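Aspartate--tRNA(Asp/Asn) ligase (Sulfolobus tokodaii, PDB 1WYD) catalyses the ATP-dependent attachment of L-aspartate to tRNA(Asp) and probably also to tRNA(Asn), as a homodimeric class II aminoacyl-tRNA synthetase. Local coordinates at residues I154-P159 against V202-P207; Y191-A196 against D227-F232. All coordinates share one frame; numbering follows the deposited sequence.

Contact 1: residues I154-P159 against V202-P207; sequences IEIFTP and VFEVAP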
ATOM      1  N   ILE B 154      -5.856  -5.694 -10.307  1.00 38.31           N
ATOM      2  CA  ILE B 154      -4.515  -6.125  -9.913  1.00 37.03           C
ATOM      3  C   ILE B 154      -3.858  -4.964  -9.181  1.00 36.63           C
ATOM      4  O   ILE B 154      -3.983  -3.817  -9.636  1.00 35.60           O
ATOM      5  CB  ILE B 154      -3.690  -6.513 -11.195  1.00 37.35           C
ATOM      6  CG1 ILE B 154      -4.182  -7.850 -11.755  1.00 35.96           C
ATOM      7  CG2 ILE B 154      -2.188  -6.677 -10.904  1.00 33.95           C
ATOM      8  CD1 ILE B 154      -3.898  -8.039 -13.289  1.00 37.04           C
ATOM      9  N   GLU B 155      -3.263  -5.245  -8.018  1.00 35.68           N
ATOM     10  CA  GLU B 155      -2.593  -4.233  -7.225  1.00 37.10           C
ATOM     11  C   GLU B 155      -1.186  -3.972  -7.798  1.00 37.00           C
ATOM     12  O   GLU B 155      -0.482  -4.944  -8.160  1.00 35.63           O
ATOM     13  CB  GLU B 155      -2.511  -4.643  -5.739  1.00 37.83           C
ATOM     14  CG  GLU B 155      -1.645  -3.719  -4.874  1.00 40.82           C
ATOM     15  CD  GLU B 155      -1.751  -3.957  -3.380  1.00 42.81           C
ATOM     16  OE1 GLU B 155      -2.152  -5.053  -2.977  1.00 46.36           O
ATOM     17  OE2 GLU B 155      -1.402  -3.053  -2.584  1.00 43.77           O
ATOM     18  N   ILE B 156      -0.805  -2.673  -7.876  1.00 37.07           N
ATOM     19  CA  ILE B 156       0.513  -2.223  -8.411  1.00 35.84           C
ATOM     20  C   ILE B 156       1.287  -1.169  -7.566  1.00 36.56           C
ATOM     21  O   ILE B 156       0.746  -0.569  -6.640  1.00 36.80           O
ATOM     22  CB  ILE B 156       0.395  -1.687  -9.868  1.00 35.62           C
ATOM     23  CG1 ILE B 156      -0.403  -0.389  -9.887  1.00 34.48           C
ATOM     24  CG2 ILE B 156      -0.147  -2.744 -10.860  1.00 40.26           C
ATOM     25  CD1 ILE B 156      -0.231   0.403 -11.106  1.00 32.63           C
ATOM     26  N   PHE B 157       2.558  -0.949  -7.913  1.00 36.58           N
ATOM     27  CA  PHE B 157       3.386   0.090  -7.290  1.00 37.70           C
ATOM     28  C   PHE B 157       4.200   0.807  -8.391  1.00 37.39           C
ATOM     29  O   PHE B 157       5.017   0.165  -9.061  1.00 36.63           O
ATOM     30  CB  PHE B 157       4.317  -0.515  -6.249  1.00 38.05           C
ATOM     31  CG  PHE B 157       3.659  -0.750  -4.930  1.00 38.53           C
ATOM     32  CD1 PHE B 157       3.439  -2.033  -4.480  1.00 43.33           C
ATOM     33  CD2 PHE B 157       3.230   0.320  -4.152  1.00 39.30           C
ATOM     34  CE1 PHE B 157       2.809  -2.247  -3.253  1.00 44.84           C
ATOM     35  CE2 PHE B 157       2.613   0.132  -2.934  1.00 41.04           C
ATOM     36  CZ  PHE B 157       2.403  -1.151  -2.474  1.00 43.01           C
ATOM     37  N   THR B 158       3.908   2.100  -8.600  1.00 35.74           N
ATOM     38  CA  THR B 158       4.547   2.884  -9.632  1.00 34.97           C
ATOM     39  C   THR B 158       5.639   3.825  -9.022  1.00 34.60           C
ATOM     40  O   THR B 158       5.706   4.013  -7.783  1.00 33.32           O
ATOM     41  CB  THR B 158       3.545   3.655 -10.454  1.00 34.02           C
ATOM     42  OG1 THR B 158       2.666   4.362  -9.584  1.00 36.27           O
ATOM     43  CG2 THR B 158       2.650   2.708 -11.205  1.00 37.48           C
ATOM     44  N   PRO B 159       6.540   4.331  -9.869  1.00 34.24           N
ATOM     45  CA  PRO B 159       7.684   5.123  -9.359  1.00 34.42           C
ATOM     46  C   PRO B 159       7.198   6.381  -8.656  1.00 34.87           C
ATOM     47  O   PRO B 159       6.248   7.052  -9.100  1.00 34.02           O
ATOM     48  CB  PRO B 159       8.451   5.487 -10.620  1.00 34.03           C
ATOM     49  CG  PRO B 159       8.058   4.463 -11.581  1.00 35.38           C
ATOM     50  CD  PRO B 159       6.597   4.157 -11.328  1.00 33.68           C
ATOM     51  N   VAL B 202      -6.164  -2.107 -12.741  1.00 35.89           N
ATOM     52  CA  VAL B 202      -5.107  -1.917 -11.727  1.00 35.02           C
ATOM     53  C   VAL B 202      -5.473  -0.958 -10.607  1.00 34.26           C
ATOM     54  O   VAL B 202      -6.106   0.022 -10.832  1.00 35.30           O
ATOM     55  CB  VAL B 202      -3.824  -1.390 -12.402  1.00 35.29           C
ATOM     56  CG1 VAL B 202      -3.290  -2.421 -13.345  1.00 35.83           C
ATOM     57  CG2 VAL B 202      -4.105  -0.048 -13.118  1.00 31.63           C
ATOM     58  N   PHE B 203      -5.059  -1.223  -9.394  1.00 34.13           N
ATOM     59  CA  PHE B 203      -5.122  -0.151  -8.405  1.00 34.35           C
ATOM     60  C   PHE B 203      -3.778   0.065  -7.690  1.00 34.64           C
ATOM     61  O   PHE B 203      -2.928  -0.822  -7.683  1.00 33.61           O
ATOM     62  CB  PHE B 203      -6.182  -0.381  -7.368  1.00 33.02           C
ATOM     63  CG  PHE B 203      -5.967  -1.596  -6.505  1.00 33.57           C
ATOM     64  CD1 PHE B 203      -6.393  -2.887  -6.921  1.00 31.00           C
ATOM     65  CD2 PHE B 203      -5.461  -1.455  -5.221  1.00 34.04           C
ATOM     66  CE1 PHE B 203      -6.194  -3.998  -6.097  1.00 23.32           C
ATOM     67  CE2 PHE B 203      -5.316  -2.554  -4.404  1.00 33.74           C
ATOM     68  CZ  PHE B 203      -5.715  -3.827  -4.842  1.00 28.90           C
ATOM     69  N   GLU B 204      -3.660   1.216  -7.024  1.00 34.52           N
ATOM     70  CA  GLU B 204      -2.563   1.432  -6.119  1.00 35.40           C
ATOM     71  C   GLU B 204      -3.010   2.310  -4.955  1.00 35.63           C
ATOM     72  O   GLU B 204      -3.735   3.283  -5.128  1.00 36.46           O
ATOM     73  CB  GLU B 204      -1.390   2.009  -6.937  1.00 34.93           C
ATOM     74  CG  GLU B 204      -0.413   2.903  -6.196  1.00 38.32           C
ATOM     75  CD  GLU B 204       0.921   3.078  -6.913  1.00 35.41           C
ATOM     76  OE1 GLU B 204       0.945   3.312  -8.132  1.00 37.58           O
ATOM     77  OE2 GLU B 204       1.948   3.004  -6.251  1.00 40.95           O
ATOM     78  N   VAL B 205      -2.615   1.944  -3.754  1.00 35.65           N
ATOM     79  CA  VAL B 205      -2.812   2.797  -2.597  1.00 36.14           C
ATOM     80  C   VAL B 205      -1.367   3.130  -2.177  1.00 35.39           C
ATOM     81  O   VAL B 205      -0.586   2.216  -1.900  1.00 34.82           O
ATOM     82  CB  VAL B 205      -3.509   2.045  -1.433  1.00 35.83           C
ATOM     83  CG1 VAL B 205      -3.890   2.988  -0.340  1.00 36.11           C
ATOM     84  CG2 VAL B 205      -4.773   1.328  -1.896  1.00 39.50           C
ATOM     85  N   ALA B 206      -1.014   4.409  -2.120  1.00 34.71           N
ATOM     86  CA  ALA B 206       0.406   4.762  -1.902  1.00 34.40           C
ATOM     87  C   ALA B 206       0.583   6.252  -1.691  1.00 34.46           C
ATOM     88  O   ALA B 206      -0.290   7.048  -2.079  1.00 33.99           O
ATOM     89  CB  ALA B 206       1.223   4.326  -3.070  1.00 33.39           C
ATOM     90  N   PRO B 207       1.733   6.652  -1.127  1.00 34.20           N
ATOM     91  CA  PRO B 207       1.992   8.072  -0.900  1.00 32.92           C
ATOM     92  C   PRO B 207       2.083   8.841  -2.220  1.00 33.02           C
ATOM     93  O   PRO B 207       2.480   8.295  -3.248  1.00 31.75           O
ATOM     94  CB  PRO B 207       3.319   8.052  -0.143  1.00 34.63           C
ATOM     95  CG  PRO B 207       3.446   6.561   0.327  1.00 33.71           C
ATOM     96  CD  PRO B 207       2.878   5.811  -0.742  1.00 32.94           C
TER
HETATM   97  O   HOH W   1      -0.469  -0.400  -4.012  1.00 40.45           O
HETATM   98  O   HOH W   2      -1.449  -0.265  -1.211  1.00 60.47           O
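Ile154 and Ile156 both form backbone hydrogen bonds with Phe203. Phe203 N donates to Ile154 O at 2.8 Å, and Ile156 N donates to Phe203 O. This is a short parallel pairing, Ile154 beside Val202 and Glu155 beside Phe203. Beyond Ile156 the two chains part, and waters and side chains bridge them. One water accepts from Val205 N and lies 2.9 Å from Ile156 O. A second water lies 2.7 Å from Val205 O. Both also lie within hydrogen-bonding distance of Glu155 OE2, although its stronger partner is Arg145 of the second subunit, in a salt bridge.

The direct polar side-chain contact is between Glu204 and Thr158. Glu204 has CG anti to its backbone N (chi1 152°) and an extended chain, which carries the carboxylate across to Thr158. Thr158 N forks to both oxygens, with Glu204 OE1 and OE2 each 3.2 Å away. Both are met on their syn sides, out of the carboxylate plane, and the bond to OE2 is the straighter at 161°. Thr158 OG1 also donates to Glu204 OE1, but the modelled length is very short and doubtful. Lys160 adds a salt bridge to Glu204 OE2.

Glu155 CB sits over one face of the Phe203 ring in a CH-pi contact, 3.9 Å from the centroid. The Glu155 carboxylate is turned 24° from the plane of that ring. Ile156 CG2 meets Val202 CG1 at 4.0 Å. Ala206 CB comes to the edge of the Phe157 ring, 4.4 Å from Phe157 CE2.

Helix 128-150 leading into strand 154-155 and Pro159 matches class II motif 1, with Pro159 probably its signature proline. Strand 201-209 matches the first strand of motif 2, so the contact joins the two motifs beside the dimer interface.

Contact 2: residues Y191-A196 against D227-F232; sequences YKELMA and DVEMAF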
ATOM      1  N   TYR B 191       1.572   6.295 -14.959  1.00 43.04           N
ATOM      2  CA  TYR B 191       1.997   4.911 -14.789  1.00 42.83           C
ATOM      3  C   TYR B 191       0.837   3.925 -14.703  1.00 43.28           C
ATOM      4  O   TYR B 191       0.949   2.802 -15.226  1.00 43.65           O
ATOM      5  CB  TYR B 191       2.957   4.792 -13.629  1.00 42.94           C
ATOM      6  CG  TYR B 191       4.279   5.522 -13.929  1.00 46.17           C
ATOM      7  CD1 TYR B 191       4.486   6.838 -13.491  1.00 47.07           C
ATOM      8  CD2 TYR B 191       5.282   4.917 -14.692  1.00 46.84           C
ATOM      9  CE1 TYR B 191       5.683   7.526 -13.770  1.00 51.11           C
ATOM     10  CE2 TYR B 191       6.476   5.591 -14.985  1.00 51.07           C
ATOM     11  CZ  TYR B 191       6.663   6.901 -14.521  1.00 52.84           C
ATOM     12  OH  TYR B 191       7.827   7.590 -14.800  1.00 57.84           O
ATOM     13  N   LYS B 192      -0.273   4.345 -14.100  1.00 42.04           N
ATOM     14  CA  LYS B 192      -1.408   3.448 -13.922  1.00 42.33           C
ATOM     15  C   LYS B 192      -2.147   3.316 -15.244  1.00 42.52           C
ATOM     16  O   LYS B 192      -2.663   2.250 -15.566  1.00 43.49           O
ATOM     17  CB  LYS B 192      -2.323   3.894 -12.758  1.00 41.73           C
ATOM     18  CG  LYS B 192      -3.030   5.193 -12.969  1.00 39.48           C
ATOM     19  CD  LYS B 192      -3.743   5.665 -11.717  1.00 40.49           C
ATOM     20  CE  LYS B 192      -4.680   6.828 -12.083  1.00 40.86           C
ATOM     21  NZ  LYS B 192      -5.434   7.386 -10.959  1.00 41.11           N
ATOM     22  N   GLU B 193      -2.134   4.379 -16.048  1.00 42.84           N
ATOM     23  CA  GLU B 193      -2.656   4.288 -17.411  1.00 41.89           C
ATOM     24  C   GLU B 193      -1.851   3.264 -18.174  1.00 42.02           C
ATOM     25  O   GLU B 193      -2.418   2.398 -18.840  1.00 42.44           O
ATOM     26  CB  GLU B 193      -2.603   5.632 -18.121  1.00 42.09           C
ATOM     27  CG  GLU B 193      -3.435   6.715 -17.446  1.00 41.18           C
ATOM     28  CD  GLU B 193      -3.747   7.884 -18.369  1.00 45.11           C
ATOM     29  OE1 GLU B 193      -4.151   7.650 -19.535  1.00 44.47           O
ATOM     30  OE2 GLU B 193      -3.629   9.049 -17.919  1.00 46.33           O
ATOM     31  N   LEU B 194      -0.525   3.363 -18.052  1.00 40.93           N
ATOM     32  CA  LEU B 194       0.389   2.450 -18.707  1.00 40.04           C
ATOM     33  C   LEU B 194       0.120   1.008 -18.316  1.00 39.75           C
ATOM     34  O   LEU B 194       0.087   0.124 -19.188  1.00 38.95           O
ATOM     35  CB  LEU B 194       1.867   2.793 -18.376  1.00 39.72           C
ATOM     36  CG  LEU B 194       2.400   4.126 -18.933  1.00 38.60           C
ATOM     37  CD1 LEU B 194       3.908   4.135 -18.908  1.00 37.99           C
ATOM     38  CD2 LEU B 194       1.881   4.429 -20.337  1.00 36.91           C
ATOM     39  N   MET B 195      -0.007   0.778 -17.009  1.00 39.00           N
ATOM     40  CA  MET B 195      -0.223  -0.559 -16.486  1.00 39.42           C
ATOM     41  C   MET B 195      -1.637  -1.017 -16.808  1.00 40.09           C
ATOM     42  O   MET B 195      -1.879  -2.212 -16.884  1.00 40.77           O
ATOM     43  CB  MET B 195      -0.009  -0.620 -14.975  1.00 39.61           C
ATOM     44  CG  MET B 195       1.399  -0.337 -14.538  1.00 40.95           C
ATOM     45  SD  MET B 195       2.509  -1.598 -15.047  1.00 46.10           S
ATOM     46  CE  MET B 195       2.127  -2.850 -13.870  1.00 42.12           C
ATOM     47  N   ALA B 196      -2.567  -0.081 -16.997  1.00 40.10           N
ATOM     48  CA  ALA B 196      -3.876  -0.471 -17.506  1.00 40.69           C
ATOM     49  C   ALA B 196      -3.715  -0.933 -18.959  1.00 40.89           C
ATOM     50  O   ALA B 196      -4.525  -1.742 -19.468  1.00 41.46           O
ATOM     51  CB  ALA B 196      -4.840   0.670 -17.408  1.00 40.53           C
ATOM     52  N   ASP B 227      -5.928   4.854  -5.994  1.00 38.32           N
ATOM     53  CA  ASP B 227      -6.039   5.020  -7.453  1.00 39.02           C
ATOM     54  C   ASP B 227      -6.462   3.772  -8.160  1.00 39.39           C
ATOM     55  O   ASP B 227      -6.040   2.648  -7.795  1.00 40.20           O
ATOM     56  CB  ASP B 227      -4.702   5.468  -8.060  1.00 38.56           C
ATOM     57  CG  ASP B 227      -4.451   6.926  -7.845  1.00 39.87           C
ATOM     58  OD1 ASP B 227      -4.969   7.764  -8.637  1.00 42.25           O
ATOM     59  OD2 ASP B 227      -3.777   7.339  -6.897  1.00 40.07           O
ATOM     60  N   VAL B 228      -7.224   3.976  -9.229  1.00 39.63           N
ATOM     61  CA  VAL B 228      -7.831   2.890  -9.968  1.00 39.21           C
ATOM     62  C   VAL B 228      -7.878   3.272 -11.412  1.00 39.50           C
ATOM     63  O   VAL B 228      -8.264   4.385 -11.736  1.00 40.56           O
ATOM     64  CB  VAL B 228      -9.239   2.660  -9.429  1.00 39.53           C
ATOM     65  CG1 VAL B 228     -10.052   1.730 -10.334  1.00 38.37           C
ATOM     66  CG2 VAL B 228      -9.147   2.148  -7.997  1.00 37.57           C
ATOM     67  N   GLU B 229      -7.495   2.356 -12.285  1.00 39.15           N
ATOM     68  CA  GLU B 229      -7.454   2.643 -13.706  1.00 40.02           C
ATOM     69  C   GLU B 229      -8.011   1.406 -14.388  1.00 40.80           C
ATOM     70  O   GLU B 229      -7.623   0.293 -14.049  1.00 42.45           O
ATOM     71  CB  GLU B 229      -6.004   2.965 -14.172  1.00 39.55           C
ATOM     72  CG  GLU B 229      -5.900   3.813 -15.448  1.00 38.80           C
ATOM     73  CD  GLU B 229      -6.519   5.217 -15.344  1.00 40.32           C
ATOM     74  OE1 GLU B 229      -6.874   5.810 -16.383  1.00 38.15           O
ATOM     75  OE2 GLU B 229      -6.635   5.773 -14.230  1.00 43.84           O
ATOM     76  N   MET B 230      -8.952   1.591 -15.305  1.00 41.29           N
ATOM     77  CA  MET B 230      -9.720   0.484 -15.863  1.00 41.67           C
ATOM     78  C   MET B 230      -9.770   0.575 -17.386  1.00 41.44           C
ATOM     79  O   MET B 230     -10.327   1.506 -17.941  1.00 40.67           O
ATOM     80  CB  MET B 230     -11.123   0.460 -15.234  1.00 41.93           C
ATOM     81  CG  MET B 230     -11.940  -0.767 -15.543  1.00 45.20           C
ATOM     82  SD  MET B 230     -13.734  -0.688 -14.997  1.00 49.37           S
ATOM     83  CE  MET B 230     -13.941  -2.342 -14.659  1.00 47.46           C
ATOM     84  N   ALA B 231      -9.124  -0.367 -18.063  1.00 41.93           N
ATOM     85  CA  ALA B 231      -9.224  -0.434 -19.519  1.00 42.48           C
ATOM     86  C   ALA B 231     -10.608  -0.925 -19.973  1.00 43.23           C
ATOM     87  O   ALA B 231     -11.278  -1.699 -19.249  1.00 42.34           O
ATOM     88  CB  ALA B 231      -8.099  -1.267 -20.123  1.00 42.29           C
ATOM     89  N   PHE B 232     -11.014  -0.414 -21.145  1.00 44.17           N
ATOM     90  CA  PHE B 232     -12.329  -0.650 -21.773  1.00 46.01           C
ATOM     91  C   PHE B 232     -13.448  -0.209 -20.863  1.00 46.59           C
ATOM     92  O   PHE B 232     -14.371  -0.955 -20.568  1.00 48.28           O
ATOM     93  CB  PHE B 232     -12.502  -2.111 -22.247  1.00 45.60           C
ATOM     94  CG  PHE B 232     -11.382  -2.577 -23.135  1.00 45.49           C
ATOM     95  CD1 PHE B 232     -10.358  -3.372 -22.627  1.00 45.24           C
ATOM     96  CD2 PHE B 232     -11.322  -2.178 -24.461  1.00 43.62           C
ATOM     97  CE1 PHE B 232      -9.297  -3.783 -23.449  1.00 46.05           C
ATOM     98  CE2 PHE B 232     -10.271  -2.589 -25.285  1.00 45.23           C
ATOM     99  CZ  PHE B 232      -9.255  -3.395 -24.784  1.00 43.50           C
TER
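Lys192 crosses both Glu229 and Asp227 at about a right angle. Its extended chain runs past the Glu229 carboxylate and ends at Asp227. Lys192 CE passes 3.1 Å from Glu229 OE2. Lys192 NZ makes a salt bridge to Asp227 OD1; the modelled 2.4 Å is very short, so the exact length is doubtful. The ion pair from Lys192 NZ to Glu229 OE2 is long, at 3.8 Å. Asp227 OD2 is hydrogen-bonded to Ser225 OG.

Glu229 is bent, not extended. Its CG is anti to the backbone N, and the chain bends at chi2 (62°). The bend lays Glu229 CG against the helix backbone, 3.6 Å from Lys192 O. Ala196 CB packs on the same carbon, with Glu229 CG 3.9 Å away.

Helix 189-199 packs across a face of the class II catalytic sheet, against strand 222-231, which matches the second strand of motif 2. Axes of the local segments differ in direction by 35° and approach to 7.7 Å. Lys192 belongs to the region 189-192 predicted to bind aspartate. Glu229 OE2 forms a salt bridge with Arg359, itself a predicted aspartate-binding residue. An alanine in place of Glu229 would probably leave Arg359 without this acidic partner and open a gap beside Ala196.

Glu193 approaches Glu229 obliquely, with the two carboxylate planes 26° apart. Glu193 CG is 3.7 Å from Glu229 OE1. The like-charged Glu193 OE1 and Glu229 OE1 stay 4.6 Å apart, and Glu193 OE1 is hydrogen-bonded to His394 NE2. Further along the strand, the methyl group of Ala231 faces the carbonyl oxygen of Ala196.

Overall arrangement
Contacts 1 and 2 have centres 10 Å apart and share one sheet, in which strands 201-209 and 222-231 are antiparallel neighbours. Probable backbone hydrogen bonds join them: Glu204 O to Asp227 N at 2.8 Å, and Val202 O to Glu229 N at 3.1 Å. On the helix side, Thr158 CG2 packs on Tyr191 CB at 3.2 Å. The segments alternate along the chain, and helix 189-199 is followed by strand 201-209, the strand of contact 1. Contact 2 is nearer the predicted aspartate site. Between side chains, Glu229 is about 3 Å from Arg359, while Val202 is about 9 Å away. Both contacts also touch the second subunit.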